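Long-range contacts in TerD domain-containing protein (Streptomyces coelicolor A3, PDB 2QZ7), which is of unknown function but resembles the tellurium-resistance protein TerD and carries bound sodium ions in this crystal: residues L23-W32 with G88-D98; W37-D45 with N117-T128. All coordinates share one frame; numbering follows the deposited sequence.

Contact 1. Residues L23-W32 with G88-D98; sequences LKRVDVRLKW and GFVEEMTFELD. With NA (sodium ion), chain C; NA (sodium ion), chain D.
The carbonyl O of Leu30 takes two weak N-H bonds at once, from Val90 N at 2.9 Å and from Glu91 N, because Val90 and Glu91 together face Leu30 in a classic beta bulge. Past the bulge, strands 26-31 and 91-95 run antiparallel as neighbours in one of the two sheets of this TerD-family fold. Val28 and Met93 exchange paired backbone bonds, as do Val26 and Phe95, and the bond from Phe95 N to Val26 O is short at 2.6 Å. On the face that meets strand 44-52 of the other sheet, Val26 places CG1 between its backbone N and carbonyl carbon (chi1 74°), alongside Phe95 CB at 3.6 Å; Val28 CG2 reaches the Phe95 ring at CE2.

The other face is polar. Glu92 OE1 accepts a hydrogen bond from Thr94 OG1 through its syn lone pair at 2.7 Å, and a water donates both to this oxygen and to Asp27 OD1, probably easing the repulsion between the two carboxylates. Nearer the bulge, Arg29 CB sits over the Phe89 ring, 3.9 Å from its centroid, in a CH-pi contact. Beyond the strands, a salt bridge joins Arg25 NH1 to Glu96 OE2 at 3.0 Å, with guanidinium and carboxylate planes 56° apart.

Val90 CG2 lies over the six-membered ring of Trp32, whose NE1 has its partner in His42. Glu91 OE2 accepts from Ile46 N, while its OE1 comes in plane to the indole edge, 3.9 Å from Trp32 CH2, and binds a sodium ion at 2.4 Å.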
# COMPACT_ATOMS: atom_id res chain seq x y z
N LEU A 23 -11.80 4.41 12.79
CA LEU A 23 -11.83 4.71 11.36
C LEU A 23 -12.88 3.87 10.68
O LEU A 23 -13.02 2.70 10.95
CB LEU A 23 -10.47 4.41 10.70
CG LEU A 23 -9.24 5.27 10.94
CD1 LEU A 23 -9.17 5.93 12.32
CD2 LEU A 23 -8.04 4.37 10.70
N LYS A 24 -13.58 4.46 9.74
CA LYS A 24 -14.68 3.76 9.14
C LYS A 24 -14.34 3.45 7.74
O LYS A 24 -14.59 2.36 7.26
CB LYS A 24 -15.96 4.59 9.18
CG LYS A 24 -16.60 4.67 10.54
CD LYS A 24 -17.78 5.61 10.46
CE LYS A 24 -18.67 5.49 11.68
NZ LYS A 24 -20.05 5.92 11.34
N ARG A 25 -13.80 4.45 7.06
CA ARG A 25 -13.38 4.29 5.70
C ARG A 25 -12.11 5.12 5.50
O ARG A 25 -11.91 6.15 6.17
CB ARG A 25 -14.52 4.64 4.73
CG ARG A 25 -14.87 6.12 4.58
CD ARG A 25 -13.99 6.76 3.49
NE ARG A 25 -14.76 7.69 2.65
CZ ARG A 25 -15.36 7.34 1.51
NH1 ARG A 25 -15.28 6.08 1.09
NH2 ARG A 25 -16.05 8.24 0.80
N VAL A 26 -11.23 4.63 4.65
CA VAL A 26 -9.93 5.23 4.49
C VAL A 26 -9.55 5.06 3.04
O VAL A 26 -10.02 4.13 2.38
CB VAL A 26 -8.87 4.59 5.47
CG1 VAL A 26 -8.46 3.23 5.03
CG2 VAL A 26 -7.67 5.47 5.59
N ASP A 27 -8.77 5.98 2.51
CA ASP A 27 -8.24 5.81 1.15
C ASP A 27 -6.77 6.13 1.08
O ASP A 27 -6.20 6.83 1.96
CB ASP A 27 -9.04 6.61 0.11
CG ASP A 27 -8.71 8.10 0.14
OD1 ASP A 27 -8.29 8.66 -0.90
OD2 ASP A 27 -8.91 8.74 1.18
N VAL A 28 -6.14 5.56 0.05
CA VAL A 28 -4.75 5.71 -0.20
C VAL A 28 -4.64 6.16 -1.65
O VAL A 28 -5.18 5.54 -2.56
CB VAL A 28 -4.00 4.38 0.01
CG1 VAL A 28 -2.50 4.52 -0.29
CG2 VAL A 28 -4.22 3.87 1.45
N ARG A 29 -3.96 7.28 -1.87
CA ARG A 29 -3.76 7.78 -3.25
C ARG A 29 -2.27 7.87 -3.51
O ARG A 29 -1.50 8.28 -2.61
CB ARG A 29 -4.39 9.17 -3.42
CG ARG A 29 -5.92 9.18 -3.44
CD ARG A 29 -6.47 10.63 -3.30
NE ARG A 29 -6.29 11.05 -1.91
CZ ARG A 29 -6.48 12.28 -1.44
NH1 ARG A 29 -6.85 13.25 -2.25
NH2 ARG A 29 -6.32 12.54 -0.15
N LEU A 30 -1.88 7.56 -4.74
CA LEU A 30 -0.48 7.47 -5.12
C LEU A 30 -0.19 8.25 -6.41
O LEU A 30 -0.99 8.18 -7.36
CB LEU A 30 -0.13 5.98 -5.32
CG LEU A 30 1.21 5.63 -5.97
CD1 LEU A 30 2.35 6.07 -5.06
CD2 LEU A 30 1.24 4.10 -6.17
N LYS A 31 0.89 9.04 -6.43
CA LYS A 31 1.34 9.75 -7.65
C LYS A 31 2.79 9.39 -7.91
O LYS A 31 3.51 9.01 -6.99
CB LYS A 31 1.20 11.28 -7.47
CG LYS A 31 2.04 11.86 -6.31
CD LYS A 31 1.93 13.40 -6.26
CE LYS A 31 2.84 13.98 -5.17
NZ LYS A 31 2.96 15.49 -5.25
N TRP A 32 3.22 9.53 -9.17
CA TRP A 32 4.60 9.40 -9.61
C TRP A 32 4.76 9.87 -11.06
O TRP A 32 3.80 9.85 -11.84
CB TRP A 32 5.13 7.97 -9.44
CG TRP A 32 4.64 6.92 -10.43
CD1 TRP A 32 5.27 6.51 -11.60
CD2 TRP A 32 3.47 6.11 -10.30
NE1 TRP A 32 4.55 5.48 -12.19
CE2 TRP A 32 3.44 5.23 -11.42
CE3 TRP A 32 2.45 6.02 -9.32
CZ2 TRP A 32 2.41 4.28 -11.60
CZ3 TRP A 32 1.44 5.08 -9.49
CH2 TRP A 32 1.43 4.22 -10.64
N GLY A 88 -1.21 14.37 -11.14
CA GLY A 88 -1.79 14.15 -9.83
C GLY A 88 -1.80 12.70 -9.40
O GLY A 88 -0.94 11.94 -9.79
N PHE A 89 -2.78 12.34 -8.58
CA PHE A 89 -2.91 10.97 -8.07
C PHE A 89 -3.46 10.03 -9.10
O PHE A 89 -4.63 10.11 -9.45
CB PHE A 89 -3.77 10.97 -6.83
CG PHE A 89 -3.14 11.68 -5.72
CD1 PHE A 89 -1.92 11.22 -5.20
CD2 PHE A 89 -3.69 12.85 -5.23
CE1 PHE A 89 -1.30 11.86 -4.13
CE2 PHE A 89 -3.08 13.53 -4.16
CZ PHE A 89 -1.87 13.05 -3.62
N VAL A 90 -2.60 9.18 -9.62
CA VAL A 90 -2.97 8.33 -10.73
C VAL A 90 -3.50 6.95 -10.28
O VAL A 90 -3.93 6.14 -11.12
CB VAL A 90 -1.78 8.16 -11.72
CG1 VAL A 90 -1.39 9.53 -12.31
CG2 VAL A 90 -0.60 7.52 -11.02
N GLU A 91 -3.43 6.65 -8.99
CA GLU A 91 -3.86 5.36 -8.52
C GLU A 91 -4.45 5.53 -7.14
O GLU A 91 -3.97 6.33 -6.36
CB GLU A 91 -2.67 4.38 -8.50
CG GLU A 91 -3.01 2.94 -7.99
CD GLU A 91 -2.13 1.88 -8.62
OE1 GLU A 91 -1.75 2.05 -9.82
OE2 GLU A 91 -1.84 0.86 -7.96
N GLU A 92 -5.51 4.81 -6.81
CA GLU A 92 -6.09 4.98 -5.49
C GLU A 92 -6.72 3.67 -5.02
O GLU A 92 -7.19 2.86 -5.84
CB GLU A 92 -7.14 6.10 -5.50
CG GLU A 92 -8.49 5.68 -6.07
CD GLU A 92 -9.43 5.04 -5.01
OE1 GLU A 92 -9.36 5.39 -3.84
OE2 GLU A 92 -10.26 4.18 -5.37
N MSE A 93 -6.76 3.49 -3.71
CA MSE A 93 -7.41 2.35 -3.11
C MSE A 93 -8.22 2.85 -1.92
O MSE A 93 -7.67 3.51 -1.01
CB MSE A 93 -6.34 1.34 -2.62
CG MSE A 93 -6.97 0.00 -2.11
SE MSE A 93 -5.68 -1.31 -1.57
CE MSE A 93 -5.03 -1.74 -3.33
N THR A 94 -9.51 2.55 -1.93
CA THR A 94 -10.40 2.89 -0.80
C THR A 94 -10.79 1.67 0.06
O THR A 94 -11.23 0.66 -0.47
CB THR A 94 -11.64 3.60 -1.35
OG1 THR A 94 -11.24 4.78 -2.05
CG2 THR A 94 -12.68 3.96 -0.24
N PHE A 95 -10.71 1.79 1.39
CA PHE A 95 -11.07 0.71 2.30
C PHE A 95 -12.28 1.08 3.12
O PHE A 95 -12.29 2.14 3.75
CB PHE A 95 -9.96 0.39 3.33
CG PHE A 95 -8.59 0.17 2.73
CD1 PHE A 95 -7.98 -1.09 2.84
CD2 PHE A 95 -7.92 1.19 2.06
CE1 PHE A 95 -6.74 -1.31 2.30
CE2 PHE A 95 -6.64 0.96 1.51
CZ PHE A 95 -6.07 -0.29 1.66
N GLU A 96 -13.27 0.20 3.14
CA GLU A 96 -14.40 0.38 4.00
C GLU A 96 -14.10 -0.58 5.12
O GLU A 96 -14.63 -1.68 5.16
CB GLU A 96 -15.72 0.02 3.29
CG GLU A 96 -16.05 0.85 2.03
CD GLU A 96 -16.20 2.36 2.28
OE1 GLU A 96 -16.69 2.79 3.36
OE2 GLU A 96 -15.83 3.14 1.36
N LEU A 97 -13.21 -0.14 6.01
CA LEU A 97 -12.74 -0.91 7.18
C LEU A 97 -13.87 -1.47 8.05
O LEU A 97 -13.85 -2.62 8.47
CB LEU A 97 -11.78 -0.04 8.01
CG LEU A 97 -10.49 0.41 7.26
CD1 LEU A 97 -9.64 1.31 8.13
CD2 LEU A 97 -9.67 -0.75 6.82
N ASP A 98 -14.89 -0.65 8.27
CA ASP A 98 -16.02 -1.02 9.11
C ASP A 98 -16.82 -2.19 8.55
O ASP A 98 -17.56 -2.82 9.28
CB ASP A 98 -16.91 0.20 9.39
CG ASP A 98 -17.56 0.79 8.12
OD1 ASP A 98 -18.63 1.41 8.29
OD2 ASP A 98 -17.02 0.69 6.98
NA NA C . 2.12 10.95 -12.93
NA NA D . -0.30 0.49 -10.81
O HOH W 1 -9.35 8.03 -3.32
O HOH W 2 1.52 11.50 -10.80
O HOH W 3 -1.38 -0.72 -12.28

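Contact 2. Residues W37-D45 with N117-T128; sequences WDRPPHHLD and NGHKTFDDVSNT. With NA (sodium ion), chain D; NA (sodium ion), chain E.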
# COMPACT_ATOMS: atom_id res chain seq x y z
N TRP A 37 11.49 9.18 -22.40
CA TRP A 37 11.40 8.44 -23.67
C TRP A 37 12.59 7.48 -23.84
O TRP A 37 12.56 6.41 -24.47
CB TRP A 37 11.44 9.43 -24.83
CG TRP A 37 12.83 9.57 -25.41
CD1 TRP A 37 13.32 8.96 -26.55
CD2 TRP A 37 13.92 10.32 -24.86
NE1 TRP A 37 14.64 9.32 -26.75
CE2 TRP A 37 15.04 10.15 -25.73
CE3 TRP A 37 14.06 11.14 -23.72
CZ2 TRP A 37 16.29 10.76 -25.50
CZ3 TRP A 37 15.30 11.75 -23.49
CH2 TRP A 37 16.40 11.56 -24.38
N ASP A 38 13.69 7.83 -23.07
CA ASP A 38 14.92 7.05 -22.98
C ASP A 38 14.74 5.68 -22.27
O ASP A 38 15.56 4.79 -22.49
CB ASP A 38 15.99 7.90 -22.26
CG ASP A 38 17.31 8.00 -23.02
OD1 ASP A 38 17.75 6.99 -23.61
OD2 ASP A 38 17.93 9.09 -23.03
N ARG A 39 13.67 5.51 -21.47
CA ARG A 39 13.54 4.34 -20.58
C ARG A 39 12.15 3.61 -20.54
O ARG A 39 11.08 4.26 -20.66
CB ARG A 39 13.87 4.77 -19.13
CG ARG A 39 15.30 5.28 -18.80
CD ARG A 39 15.37 5.72 -17.31
NE ARG A 39 15.02 4.63 -16.37
CZ ARG A 39 14.82 4.74 -15.05
NH1 ARG A 39 14.89 5.92 -14.43
NH2 ARG A 39 14.53 3.65 -14.35
N PRO A 40 12.16 2.26 -20.30
CA PRO A 40 10.94 1.48 -19.97
C PRO A 40 10.06 2.12 -18.87
O PRO A 40 10.58 2.85 -18.04
CB PRO A 40 11.51 0.14 -19.47
CG PRO A 40 12.82 -0.00 -20.24
CD PRO A 40 13.37 1.41 -20.36
N PRO A 41 8.73 1.85 -18.90
CA PRO A 41 7.76 2.48 -17.99
C PRO A 41 8.08 2.33 -16.51
O PRO A 41 8.74 1.36 -16.09
CB PRO A 41 6.44 1.76 -18.31
CG PRO A 41 6.87 0.48 -18.99
CD PRO A 41 8.06 0.90 -19.80
N HIS A 42 7.61 3.30 -15.73
CA HIS A 42 7.63 3.21 -14.29
C HIS A 42 6.25 2.66 -13.83
O HIS A 42 5.23 3.35 -13.91
CB HIS A 42 7.94 4.59 -13.68
CG HIS A 42 9.36 5.02 -13.85
ND1 HIS A 42 9.73 6.35 -13.98
CD2 HIS A 42 10.51 4.31 -13.92
CE1 HIS A 42 11.04 6.44 -14.10
NE2 HIS A 42 11.53 5.21 -14.09
N HIS A 43 6.23 1.41 -13.37
CA HIS A 43 5.02 0.74 -12.95
C HIS A 43 5.07 0.55 -11.44
O HIS A 43 5.88 -0.23 -10.91
CB HIS A 43 4.83 -0.60 -13.66
CG HIS A 43 3.55 -1.30 -13.32
ND1 HIS A 43 3.12 -2.44 -13.95
CD2 HIS A 43 2.62 -1.04 -12.36
CE1 HIS A 43 1.97 -2.83 -13.43
NE2 HIS A 43 1.65 -2.00 -12.45
N LEU A 44 4.23 1.34 -10.76
CA LEU A 44 4.05 1.28 -9.29
C LEU A 44 2.64 0.84 -9.01
O LEU A 44 1.72 1.16 -9.76
CB LEU A 44 4.26 2.63 -8.60
CG LEU A 44 5.71 3.07 -8.32
CD1 LEU A 44 6.53 3.32 -9.63
CD2 LEU A 44 5.73 4.29 -7.42
N ASP A 45 2.51 0.06 -7.94
CA ASP A 45 1.21 -0.46 -7.48
C ASP A 45 1.03 -0.19 -6.02
O ASP A 45 1.92 -0.49 -5.19
CB ASP A 45 1.12 -1.98 -7.64
CG ASP A 45 0.94 -2.41 -9.10
OD1 ASP A 45 0.37 -1.65 -9.91
OD2 ASP A 45 1.38 -3.54 -9.44
N ASN A 117 12.20 -4.43 -15.48
CA ASN A 117 13.10 -3.70 -16.34
C ASN A 117 14.40 -3.33 -15.62
O ASN A 117 15.06 -2.37 -15.98
CB ASN A 117 12.40 -2.46 -16.90
CG ASN A 117 11.14 -2.81 -17.69
OD1 ASN A 117 11.19 -3.62 -18.62
ND2 ASN A 117 10.02 -2.19 -17.33
N GLY A 118 14.76 -4.12 -14.61
CA GLY A 118 15.96 -3.86 -13.81
C GLY A 118 15.67 -3.33 -12.41
O GLY A 118 14.56 -2.84 -12.13
N HIS A 119 16.69 -3.42 -11.53
CA HIS A 119 16.60 -2.96 -10.14
C HIS A 119 16.20 -1.48 -10.01
O HIS A 119 16.96 -0.59 -10.39
CB HIS A 119 17.92 -3.24 -9.38
CG HIS A 119 17.96 -2.69 -7.98
ND1 HIS A 119 17.21 -3.21 -6.94
CD2 HIS A 119 18.67 -1.67 -7.44
CE1 HIS A 119 17.45 -2.54 -5.84
NE2 HIS A 119 18.33 -1.59 -6.11
N LYS A 120 15.00 -1.23 -9.47
CA LYS A 120 14.47 0.13 -9.44
C LYS A 120 13.89 0.52 -8.07
O LYS A 120 13.05 -0.18 -7.51
CB LYS A 120 13.45 0.30 -10.57
CG LYS A 120 12.95 1.71 -10.82
CD LYS A 120 11.73 1.71 -11.76
CE LYS A 120 12.17 1.52 -13.23
NZ LYS A 120 10.98 1.49 -14.17
N THR A 121 14.36 1.64 -7.53
CA THR A 121 13.98 2.07 -6.18
C THR A 121 13.16 3.37 -6.25
O THR A 121 13.00 3.95 -7.33
CB THR A 121 15.21 2.29 -5.31
OG1 THR A 121 15.91 3.44 -5.78
CG2 THR A 121 16.17 1.06 -5.35
N PHE A 122 12.65 3.82 -5.10
CA PHE A 122 11.88 5.06 -4.99
C PHE A 122 12.69 6.29 -5.37
O PHE A 122 12.12 7.30 -5.85
CB PHE A 122 11.27 5.21 -3.59
CG PHE A 122 10.11 4.28 -3.34
CD1 PHE A 122 8.83 4.61 -3.80
CD2 PHE A 122 10.29 3.07 -2.67
CE1 PHE A 122 7.75 3.73 -3.59
CE2 PHE A 122 9.25 2.19 -2.45
CZ PHE A 122 7.94 2.52 -2.90
N ASP A 123 14.01 6.20 -5.17
CA ASP A 123 14.97 7.26 -5.54
C ASP A 123 15.13 7.41 -7.04
O ASP A 123 15.44 8.50 -7.51
CB ASP A 123 16.34 7.03 -4.90
CG ASP A 123 17.15 8.30 -4.82
OD1 ASP A 123 16.61 9.30 -4.27
OD2 ASP A 123 18.31 8.33 -5.31
N ASP A 124 14.93 6.32 -7.79
CA ASP A 124 14.94 6.30 -9.26
C ASP A 124 13.69 6.91 -9.94
O ASP A 124 13.67 7.05 -11.16
CB ASP A 124 15.11 4.87 -9.78
CG ASP A 124 16.36 4.20 -9.24
OD1 ASP A 124 17.45 4.83 -9.23
OD2 ASP A 124 16.27 3.02 -8.83
N VAL A 125 12.66 7.23 -9.16
CA VAL A 125 11.36 7.64 -9.72
C VAL A 125 10.95 9.00 -9.14
O VAL A 125 10.83 9.15 -7.91
CB VAL A 125 10.21 6.59 -9.45
CG1 VAL A 125 8.92 6.96 -10.23
CG2 VAL A 125 10.65 5.15 -9.80
N SER A 126 10.76 10.01 -10.01
CA SER A 126 10.52 11.38 -9.53
C SER A 126 9.09 11.67 -9.09
O SER A 126 8.10 11.13 -9.63
CB SER A 126 11.12 12.47 -10.47
OG SER A 126 10.89 12.22 -11.84
N ASN A 127 8.99 12.47 -8.03
CA ASN A 127 7.73 12.91 -7.49
C ASN A 127 6.82 11.76 -7.11
O ASN A 127 5.62 11.79 -7.39
CB ASN A 127 7.06 13.88 -8.47
CG ASN A 127 7.79 15.20 -8.55
OD1 ASN A 127 8.38 15.56 -9.59
ND2 ASN A 127 7.78 15.94 -7.44
N THR A 128 7.42 10.74 -6.49
CA THR A 128 6.67 9.66 -5.90
C THR A 128 6.06 10.21 -4.63
O THR A 128 6.77 10.80 -3.81
CB THR A 128 7.57 8.48 -5.52
OG1 THR A 128 8.58 8.93 -4.61
CG2 THR A 128 8.20 7.84 -6.78
NA NA D . -0.30 0.49 -10.81
NA NA E . 11.08 9.14 -5.55
O HOH W 3 -1.38 -0.72 -12.28
O HOH W 4 11.55 9.10 -3.41
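Lys120 starts with CG anti to its backbone N (chi1 -171°) and bends only at chi3 (-78°), which brings its modelled end near the edge of the His42 imidazole, too close there to be trusted in detail; His42 turns CG away from its own carbonyl carbon (chi1 -72°). This is a loop-on-loop contact: the run leading into strand 44-52 lies against the connection between strands 104-113 and 129-134. Val125 CG2 stands over the centre of the His42 ring, 4.2 Å from its centroid and almost on the ring normal, a CH-pi contact.

Outward, Pro40 CB packs on the amide of Asn117, 3.5 Å from Asn117 CG. Inward, Leu44 CD2 approaches Phe122 CE1 and Thr128 CG2 loosely. A sodium ion ties the loop 117-128 to itself through Phe122 O, Val125 O and Thr128 OG1, with a water as a further ligand.

No hydrogen bond spans the two segments, and the association rests on van der Waals and CH-pi contacts. Arg39 and Lys120 bring like charges together, though the position of Lys120 NZ is doubtful, and the carboxylate of Asp124, with OD2 5.8 Å from Arg39 NH2, would probably soften any repulsion.

Contact 1 and contact 2 have centres about 21 Å apart, yet they meet at one end of the sandwich. Trp32 NE1 of segment 23-32 probably hydrogen-bonds to His42 O at 2.8 Å, and Trp32 CH2 lies 3.2 Å from Leu44 O. One sodium ion is shared: contact 1 supplies Glu91 OE1, contact 2 supplies Leu44 O and Asp45 OD1, and Ser81 O and a water join them. The ion therefore clamps strand 91-95 of one sheet to strand 44-52 of the other. The remaining two sodium ions lie farther off: the one held by Trp32, Gly84 and Gly86 is 10.9 Å from the shared ion, and the one in the loop 117-128 is 15.2 Å from it.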